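PDB 6N1L: fibronectin-binding protein BBK32 from Borrelia burgdorferi, which binds fibronectin and inhibits the classical pathway of complement, probably through binding of the protease C1r by the helical domain described here. Local coordinates for residues A[22-27]-A[138-143]; A[32-37]-A[125-130]; A[82-87]-A[101-106]. One frame throughout, in Å; residues are numbered along the deposited sequence.

Contact 1. Residues A[22-27]-A[138-143]; sequences SAIQTI and DSLKEV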
loop_
_atom_site.group_PDB
_atom_site.type_symbol
_atom_site.label_atom_id
_atom_site.label_comp_id
_atom_site.label_asym_id
_atom_site.label_seq_id
_atom_site.Cartn_x
_atom_site.Cartn_y
_atom_site.Cartn_z
ATOM N N SER A 22 0.129 -4.740 9.711
ATOM C CA SER A 22 0.789 -5.308 8.544
ATOM C C SER A 22 0.397 -4.571 7.273
ATOM O O SER A 22 1.215 -4.422 6.362
ATOM C CB SER A 22 0.454 -6.789 8.414
ATOM O OG SER A 22 0.818 -7.496 9.589
ATOM N N ALA A 23 -0.854 -4.124 7.177
ATOM C CA ALA A 23 -1.263 -3.373 5.991
ATOM C C ALA A 23 -0.544 -2.036 5.932
ATOM O O ALA A 23 -0.128 -1.592 4.846
ATOM C CB ALA A 23 -2.782 -3.170 5.993
ATOM N N ILE A 24 -0.368 -1.393 7.087
ATOM C CA ILE A 24 0.342 -0.122 7.154
ATOM C C ILE A 24 1.775 -0.310 6.680
ATOM O O ILE A 24 2.288 0.466 5.860
ATOM C CB ILE A 24 0.291 0.450 8.580
ATOM C CG1 ILE A 24 -1.131 0.902 8.926
ATOM C CG2 ILE A 24 1.263 1.626 8.735
ATOM C CD1 ILE A 24 -1.278 1.401 10.363
ATOM N N GLN A 25 2.430 -1.356 7.188
ATOM C CA GLN A 25 3.790 -1.680 6.759
ATOM C C GLN A 25 3.871 -1.918 5.256
ATOM O O GLN A 25 4.854 -1.528 4.611
ATOM C CB GLN A 25 4.294 -2.921 7.509
ATOM C CG GLN A 25 4.405 -2.760 9.015
ATOM C CD GLN A 25 5.509 -1.806 9.434
ATOM O OE1 GLN A 25 5.370 -0.582 9.333
ATOM N NE2 GLN A 25 6.621 -2.364 9.904
ATOM N N THR A 26 2.875 -2.611 4.690
ATOM C CA THR A 26 2.874 -2.897 3.263
ATOM C C THR A 26 2.756 -1.618 2.444
ATOM O O THR A 26 3.432 -1.469 1.422
ATOM C CB THR A 26 1.750 -3.869 2.917
ATOM O OG1 THR A 26 1.859 -5.040 3.750
ATOM C CG2 THR A 26 1.799 -4.272 1.459
ATOM N N ILE A 27 1.879 -0.698 2.857
ATOM C CA ILE A 27 1.800 0.587 2.171
ATOM C C ILE A 27 3.145 1.295 2.215
ATOM O O ILE A 27 3.601 1.847 1.213
ATOM C CB ILE A 27 0.685 1.457 2.775
ATOM C CG1 ILE A 27 -0.660 0.822 2.432
ATOM C CG2 ILE A 27 0.797 2.884 2.209
ATOM C CD1 ILE A 27 -1.885 1.522 3.067
ATOM N N ASP A 138 -2.895 6.740 6.535
ATOM C CA ASP A 138 -3.369 7.613 7.607
ATOM C C ASP A 138 -4.702 7.124 8.161
ATOM O O ASP A 138 -4.895 7.075 9.383
ATOM C CB ASP A 138 -3.496 9.048 7.095
ATOM C CG ASP A 138 -2.141 9.731 6.916
ATOM O OD1 ASP A 138 -1.121 9.180 7.384
ATOM O OD2 ASP A 138 -2.112 10.819 6.304
ATOM N N SER A 139 -5.622 6.726 7.279
ATOM C CA SER A 139 -6.910 6.204 7.743
ATOM C C SER A 139 -6.731 4.929 8.554
ATOM O O SER A 139 -7.414 4.725 9.566
ATOM C CB SER A 139 -7.851 5.948 6.561
ATOM O OG SER A 139 -8.099 7.119 5.805
ATOM N N LEU A 140 -5.824 4.047 8.124
ATOM C CA LEU A 140 -5.544 2.846 8.903
ATOM C C LEU A 140 -4.963 3.184 10.271
ATOM O O LEU A 140 -5.223 2.469 11.246
ATOM C CB LEU A 140 -4.586 1.927 8.138
ATOM C CG LEU A 140 -5.167 1.304 6.863
ATOM C CD1 LEU A 140 -4.067 0.587 6.078
ATOM C CD2 LEU A 140 -6.308 0.333 7.191
ATOM N N LYS A 141 -4.175 4.257 10.361
ATOM C CA LYS A 141 -3.665 4.694 11.656
ATOM C C LYS A 141 -4.802 5.157 12.562
ATOM O O LYS A 141 -4.776 4.912 13.775
ATOM C CB LYS A 141 -2.633 5.808 11.463
ATOM C CG LYS A 141 -1.269 5.303 10.998
ATOM C CD LYS A 141 -0.399 6.446 10.475
ATOM C CE LYS A 141 0.875 5.930 9.834
ATOM N NZ LYS A 141 1.833 5.382 10.837
ATOM N N GLU A 142 -5.802 5.832 11.990
ATOM C CA GLU A 142 -7.003 6.178 12.749
ATOM C C GLU A 142 -7.707 4.931 13.268
ATOM O O GLU A 142 -8.148 4.893 14.425
ATOM C CB GLU A 142 -7.950 6.994 11.879
ATOM C CG GLU A 142 -7.664 8.479 11.909
ATOM C CD GLU A 142 -7.906 9.161 10.576
ATOM O OE1 GLU A 142 -8.941 8.882 9.925
ATOM O OE2 GLU A 142 -7.052 9.988 10.180
ATOM N N VAL A 143 -7.837 3.906 12.419
ATOM C CA VAL A 143 -8.474 2.658 12.830
ATOM C C VAL A 143 -7.786 2.094 14.061
ATOM O O VAL A 143 -8.441 1.669 15.023
ATOM C CB VAL A 143 -8.467 1.646 11.667
ATOM C CG1 VAL A 143 -8.651 0.226 12.190
ATOM C CG2 VAL A 143 -9.528 2.003 10.637
#

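Contact 2. Residues A[32-37]-A[125-130]; sequences NTYTLF and AYKAIV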
loop_
_atom_site.group_PDB
_atom_site.type_symbol
_atom_site.label_atom_id
_atom_site.label_comp_id
_atom_site.label_asym_id
_atom_site.label_seq_id
_atom_site.Cartn_x
_atom_site.Cartn_y
_atom_site.Cartn_z
ATOM N N ASN A 32 7.940 3.347 -0.403
ATOM C CA ASN A 32 9.404 3.364 -0.466
ATOM C C ASN A 32 9.910 2.851 -1.808
ATOM O O ASN A 32 10.925 3.346 -2.319
ATOM C CB ASN A 32 9.994 2.537 0.675
ATOM C CG ASN A 32 9.816 3.198 2.044
ATOM O OD1 ASN A 32 9.516 4.390 2.156
ATOM N ND2 ASN A 32 10.021 2.420 3.085
ATOM N N THR A 33 9.213 1.879 -2.401
ATOM C CA THR A 33 9.586 1.414 -3.739
ATOM C C THR A 33 9.413 2.523 -4.770
ATOM O O THR A 33 10.294 2.767 -5.605
ATOM C CB THR A 33 8.756 0.190 -4.136
ATOM O OG1 THR A 33 8.889 -0.830 -3.144
ATOM C CG2 THR A 33 9.267 -0.387 -5.476
ATOM N N TYR A 34 8.274 3.211 -4.726
ATOM C CA TYR A 34 8.064 4.359 -5.595
ATOM C C TYR A 34 9.170 5.399 -5.427
ATOM O O TYR A 34 9.697 5.910 -6.419
ATOM C CB TYR A 34 6.699 4.963 -5.292
ATOM C CG TYR A 34 6.498 6.332 -5.878
ATOM C CD1 TYR A 34 6.317 6.504 -7.239
ATOM C CD2 TYR A 34 6.466 7.453 -5.053
ATOM C CE1 TYR A 34 6.124 7.782 -7.781
ATOM C CE2 TYR A 34 6.272 8.720 -5.579
ATOM C CZ TYR A 34 6.101 8.875 -6.935
ATOM O OH TYR A 34 5.910 10.139 -7.451
ATOM N N THR A 35 9.564 5.690 -4.186
ATOM C CA THR A 35 10.598 6.703 -3.965
ATOM C C THR A 35 11.916 6.282 -4.605
ATOM O O THR A 35 12.572 7.068 -5.308
ATOM C CB THR A 35 10.783 6.931 -2.469
ATOM O OG1 THR A 35 9.573 7.503 -1.933
ATOM C CG2 THR A 35 11.948 7.881 -2.208
ATOM N N LEU A 36 12.293 5.022 -4.399
ATOM C CA LEU A 36 13.532 4.496 -4.964
ATOM C C LEU A 36 13.485 4.487 -6.487
ATOM O O LEU A 36 14.443 4.913 -7.149
ATOM C CB LEU A 36 13.795 3.094 -4.409
ATOM C CG LEU A 36 15.179 2.525 -4.765
ATOM C CD1 LEU A 36 16.229 3.378 -4.124
ATOM C CD2 LEU A 36 15.291 1.077 -4.261
ATOM N N PHE A 37 12.385 3.986 -7.066
ATOM C CA PHE A 37 12.194 3.996 -8.514
ATOM C C PHE A 37 12.378 5.410 -9.060
ATOM O O PHE A 37 13.140 5.633 -10.009
ATOM C CB PHE A 37 10.794 3.442 -8.817
ATOM C CG PHE A 37 10.493 3.161 -10.264
ATOM C CD1 PHE A 37 11.481 3.058 -11.222
ATOM C CD2 PHE A 37 9.177 2.975 -10.656
ATOM C CE1 PHE A 37 11.157 2.790 -12.536
ATOM C CE2 PHE A 37 8.849 2.708 -11.967
ATOM C CZ PHE A 37 9.841 2.609 -12.909
ATOM N N ALA A 125 1.778 3.790 -13.352
ATOM C CA ALA A 125 0.943 3.002 -12.446
ATOM C C ALA A 125 1.159 3.433 -10.999
ATOM O O ALA A 125 0.195 3.672 -10.260
ATOM C CB ALA A 125 1.239 1.511 -12.627
ATOM N N TYR A 126 2.423 3.567 -10.587
ATOM C CA TYR A 126 2.733 4.096 -9.260
ATOM C C TYR A 126 2.130 5.483 -9.072
ATOM O O TYR A 126 1.460 5.748 -8.070
ATOM C CB TYR A 126 4.253 4.137 -9.043
ATOM C CG TYR A 126 4.865 2.850 -8.538
ATOM C CD1 TYR A 126 4.803 2.495 -7.189
ATOM C CD2 TYR A 126 5.512 1.979 -9.414
ATOM C CE1 TYR A 126 5.365 1.327 -6.726
ATOM C CE2 TYR A 126 6.082 0.801 -8.968
ATOM C CZ TYR A 126 6.007 0.469 -7.622
ATOM O OH TYR A 126 6.558 -0.697 -7.182
ATOM N N LYS A 127 2.337 6.382 -10.045
ATOM C CA LYS A 127 1.792 7.732 -9.930
ATOM C C LYS A 127 0.278 7.726 -9.757
ATOM O O LYS A 127 -0.273 8.586 -9.062
ATOM C CB LYS A 127 2.180 8.567 -11.157
ATOM C CG LYS A 127 3.429 9.402 -10.954
ATOM C CD LYS A 127 3.410 10.626 -11.863
ATOM C CE LYS A 127 3.591 10.234 -13.327
ATOM N NZ LYS A 127 3.011 11.251 -14.265
ATOM N N ALA A 128 -0.409 6.761 -10.361
ATOM C CA ALA A 128 -1.853 6.686 -10.208
ATOM C C ALA A 128 -2.299 6.359 -8.781
ATOM O O ALA A 128 -3.449 6.649 -8.437
ATOM C CB ALA A 128 -2.418 5.649 -11.179
ATOM N N ILE A 129 -1.452 5.754 -7.941
ATOM C CA ILE A 129 -1.934 5.255 -6.659
ATOM C C ILE A 129 -1.242 5.858 -5.450
ATOM O O ILE A 129 -1.664 5.598 -4.323
ATOM C CB ILE A 129 -1.887 3.708 -6.587
ATOM C CG1 ILE A 129 -0.487 3.143 -6.857
ATOM C CG2 ILE A 129 -2.886 3.116 -7.585
ATOM C CD1 ILE A 129 0.419 3.093 -5.652
ATOM N N VAL A 130 -0.201 6.686 -5.630
ATOM C CA VAL A 130 0.599 7.098 -4.475
ATOM C C VAL A 130 -0.209 7.969 -3.509
ATOM O O VAL A 130 -0.163 7.769 -2.291
ATOM C CB VAL A 130 1.895 7.795 -4.918
ATOM C CG1 VAL A 130 2.510 8.537 -3.734
ATOM C CG2 VAL A 130 2.858 6.740 -5.402
#

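Contact 3. Residues A[82-87]-A[101-106]; sequences VSVKTA and KLENIE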
loop_
_atom_site.group_PDB
_atom_site.type_symbol
_atom_site.label_atom_id
_atom_site.label_comp_id
_atom_site.label_asym_id
_atom_site.label_seq_id
_atom_site.Cartn_x
_atom_site.Cartn_y
_atom_site.Cartn_z
ATOM N N VAL A 82 -8.726 -9.837 5.685
ATOM C CA VAL A 82 -8.735 -10.537 6.971
ATOM C C VAL A 82 -9.212 -9.606 8.082
ATOM O O VAL A 82 -9.959 -10.021 8.985
ATOM C CB VAL A 82 -7.339 -11.104 7.284
ATOM C CG1 VAL A 82 -7.285 -11.673 8.712
ATOM C CG2 VAL A 82 -6.956 -12.157 6.264
ATOM N N SER A 83 -8.771 -8.344 8.048
ATOM C CA SER A 83 -9.210 -7.370 9.043
ATOM C C SER A 83 -10.724 -7.228 9.022
ATOM O O SER A 83 -11.367 -7.217 10.081
ATOM C CB SER A 83 -8.559 -6.011 8.782
ATOM O OG SER A 83 -7.205 -6.018 9.213
ATOM N N VAL A 84 -11.307 -7.140 7.822
ATOM C CA VAL A 84 -12.746 -6.938 7.683
ATOM C C VAL A 84 -13.503 -8.172 8.162
ATOM O O VAL A 84 -14.493 -8.067 8.895
ATOM C CB VAL A 84 -13.101 -6.582 6.227
ATOM C CG1 VAL A 84 -14.606 -6.672 5.990
ATOM C CG2 VAL A 84 -12.583 -5.183 5.886
ATOM N N LYS A 85 -13.037 -9.363 7.767
ATOM C CA LYS A 85 -13.703 -10.585 8.216
ATOM C C LYS A 85 -13.706 -10.683 9.738
ATOM O O LYS A 85 -14.732 -11.029 10.352
ATOM C CB LYS A 85 -13.024 -11.811 7.593
ATOM C CG LYS A 85 -13.372 -12.024 6.125
ATOM C CD LYS A 85 -12.310 -12.844 5.376
ATOM C CE LYS A 85 -12.009 -12.222 4.001
ATOM N NZ LYS A 85 -12.000 -13.214 2.882
ATOM N N THR A 86 -12.571 -10.364 10.363
ATOM C CA THR A 86 -12.473 -10.418 11.817
ATOM C C THR A 86 -13.301 -9.317 12.463
ATOM O O THR A 86 -14.025 -9.560 13.441
ATOM C CB THR A 86 -11.012 -10.314 12.244
ATOM O OG1 THR A 86 -10.267 -11.369 11.635
ATOM C CG2 THR A 86 -10.886 -10.446 13.764
ATOM N N ALA A 87 -13.241 -8.101 11.916
ATOM C CA ALA A 87 -13.998 -7.000 12.502
ATOM C C ALA A 87 -15.504 -7.163 12.356
ATOM O O ALA A 87 -16.257 -6.451 13.036
ATOM C CB ALA A 87 -13.574 -5.667 11.880
ATOM N N LYS A 101 -14.853 1.644 8.540
ATOM C CA LYS A 101 -13.737 2.268 7.830
ATOM C C LYS A 101 -12.940 1.231 7.046
ATOM O O LYS A 101 -12.524 1.485 5.915
ATOM C CB LYS A 101 -12.829 2.998 8.816
ATOM C CG LYS A 101 -13.477 4.203 9.491
ATOM C CD LYS A 101 -12.535 4.843 10.511
ATOM C CE LYS A 101 -11.289 5.426 9.850
ATOM N NZ LYS A 101 -11.620 6.368 8.734
ATOM N N LEU A 102 -12.730 0.055 7.638
ATOM C CA LEU A 102 -11.970 -0.993 6.968
ATOM C C LEU A 102 -12.676 -1.483 5.708
ATOM O O LEU A 102 -12.028 -1.754 4.694
ATOM C CB LEU A 102 -11.727 -2.148 7.948
ATOM C CG LEU A 102 -10.771 -1.870 9.104
ATOM C CD1 LEU A 102 -10.839 -2.983 10.116
ATOM C CD2 LEU A 102 -9.332 -1.750 8.602
ATOM N N GLU A 103 -14.002 -1.613 5.744
ATOM C CA GLU A 103 -14.715 -2.003 4.533
ATOM C C GLU A 103 -14.580 -0.944 3.444
ATOM O O GLU A 103 -14.440 -1.275 2.261
ATOM C CB GLU A 103 -16.184 -2.272 4.849
ATOM C CG GLU A 103 -16.363 -3.529 5.652
ATOM C CD GLU A 103 -17.774 -4.088 5.580
ATOM O OE1 GLU A 103 -18.711 -3.342 5.939
ATOM O OE2 GLU A 103 -17.931 -5.270 5.169
ATOM N N ASN A 104 -14.611 0.334 3.826
ATOM C CA ASN A 104 -14.396 1.393 2.847
ATOM C C ASN A 104 -13.009 1.279 2.236
ATOM O O ASN A 104 -12.835 1.452 1.022
ATOM C CB ASN A 104 -14.559 2.761 3.500
ATOM C CG ASN A 104 -16.002 3.087 3.825
ATOM O OD1 ASN A 104 -16.919 2.629 3.147
ATOM N ND2 ASN A 104 -16.207 3.887 4.864
ATOM N N ILE A 105 -12.016 0.962 3.064
ATOM C CA ILE A 105 -10.642 0.853 2.580
ATOM C C ILE A 105 -10.479 -0.360 1.674
ATOM O O ILE A 105 -9.786 -0.297 0.651
ATOM C CB ILE A 105 -9.686 0.809 3.779
ATOM C CG1 ILE A 105 -9.561 2.209 4.388
ATOM C CG2 ILE A 105 -8.325 0.186 3.407
ATOM C CD1 ILE A 105 -9.043 2.206 5.791
ATOM N N GLU A 106 -11.104 -1.484 2.033
ATOM C CA GLU A 106 -11.094 -2.650 1.154
ATOM C C GLU A 106 -11.580 -2.293 -0.241
ATOM O O GLU A 106 -10.940 -2.643 -1.236
ATOM C CB GLU A 106 -11.952 -3.776 1.743
ATOM C CG GLU A 106 -11.903 -5.056 0.909
ATOM C CD GLU A 106 -12.961 -6.079 1.310
ATOM O OE1 GLU A 106 -13.808 -5.768 2.181
ATOM O OE2 GLU A 106 -12.941 -7.195 0.743
#

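Contact 1. Residues A[22-27]-A[138-143]
Ile24 and Leu140 meet without any flat group between them: neither a ring nor an amide takes part, and the contact is branched aliphatic chain against branched aliphatic chain. Within helix 22-27, the Ser22 carbonyl is approached from opposite faces of its plane by Thr26 N and Thr26 OG1. The hydroxyl Thr26 OG1 lies 2.8 Å from Ser22 O, so two bonds grip that oxygen and the threonine hydroxyl is tied to the main chain one turn earlier. Across the contact, Ile24 and Leu140 slide past each other in opposite directions. Ile24 CG1 stands anti to its carbonyl carbon (chi1 -69°) and comes to 3.7 Å from Leu140 CB. Beyond it, Ile24 CD1 reaches 4.0 Å from Lys141 CG, the two chains crossing at about a right angle, with the aliphatic part of the lysine lying at the exposed margin. Leu140 CD1 touches Ile27 CD1 at 3.8 Å and Ala23 CB at 4.0 Å, and thereby spans one turn of the partner helix. Over these residues the segments 22-27 and 138-143 run antiparallel at 162°, axes 9.8 Å apart. They pair the first and last helices of an up-and-down bundle, in which helices 9-44, 66-87, 93-117 and 122-147 alternate in direction. Neighbouring helices add to the contact: Ala23 leans on Leu76 and Ile80 of helix 66-87, while Leu140 also packs on Leu102 of helix 93-117.

Contact 2. Residues A[32-37]-A[125-130]
Thr33 and Tyr126 begin this pairing of helices 9-44 and 122-147, the two terminal members of an antiparallel helical bundle; segments 32-37 and 125-130 incline at 134°, axes 10.7 Å apart. Thr33 OG1 turns back to a hydrogen bond with Lys29 O, one turn earlier, and the methyl CG2 takes the contact, 3.2 Å from Tyr126 OH. Next comes Tyr34, whose side chain runs past that of Tyr126 in the opposite direction. Its CB lies 3.6 Å from Tyr126 CD1, and in return its ring atom CD1 lies 3.6 Å from Tyr126 CB, so each tyrosine packs on the root of the other. Val130 approaches the Tyr34 side chain at about a right angle and forms a CH-pi contact: its methyl CG2 stands over the middle of the Tyr34 ring, 3.7 Å from the centroid and 12° off the ring normal. Phe37, one turn beyond Thr33, stacks with Phe64 and meets Tyr123 edge-to-face, which makes it part of a larger aromatic cluster, and Tyr126 also leans on Leu69 of helix 66-87. The phenylalanine has its ring edge toward Tyr126, with Phe37 CD2 4.0 Å from Tyr126 CD2.

Contact 3. Residues A[82-87]-A[101-106]
Val84 has CG1 anti to its backbone N (chi1 167°), which directs its two methyls to different partners across the contact: CG1 to Glu103, and CG2 to the backbone and CB of Leu102. On the facing helix, Leu102 CG lies anti to the carbonyl carbon (chi1 -69°), and from there the leucine extends to bring CD1 against both Ser83 and Ala87. Val84 CG2 rests 3.8 Å from Leu102 CB and 3.7 Å from Leu102 O, so that the methyl packs on main chain as well as on CB. Leu102 CD1 touches Ser83 CB at 4.0 Å and Ala87 CB at 4.2 Å, bridging one turn of the opposite helix over two small residues. The arrangement is a helical hairpin: helices 66-87 and 93-117 follow each other in the chain, joined by a short turn, and the segments 82-87 and 101-106 pack antiparallel at 150°, axes 9.2 Å apart. Two partly exposed glutamates also touch the valine, Glu103 with CG and Glu106 with a carboxylate oxygen. The extended chain of Glu103 crosses Val84 at about a right angle, with Glu103 CG 3.6 Å from Val84 CG1; its carboxylate is engaged through OE1 in a salt bridge to Lys99. Glu106 brings OE1 to 3.9 Å from Val84 CG2, while OE2 makes a salt bridge with Lys110 and accepts a hydrogen bond from Gln81 NE2. Ser83 OG is spent on Tyr79 O, with CB as the atom offered to Leu102, and the serine side chain also touches Asn19 and Val20 of helix 9-44.

Contacts 1 and 2 join the same two helices, 9-44 and 122-147, at places whose centres are about 17 Å apart, whereas contact 3 ties the two helices of the hairpin, 66-87 and 93-117. Contact 1, the buried one, is almost wholly aliphatic. Contact 2, partly buried, is aromatic, and lies on the opposite side of the chain's centre from contact 3. Contact 3, also partly buried, mixes small and branched side chains with carboxylates at its partly exposed margin. Contacts 1 and 3 touch: Leu140 CD2 meets Ile105 CD1 at 3.6 Å, joining the pair of terminal helices to the hairpin. Along the chain, contact 3 is nested within contact 2, and contact 2 within contact 1.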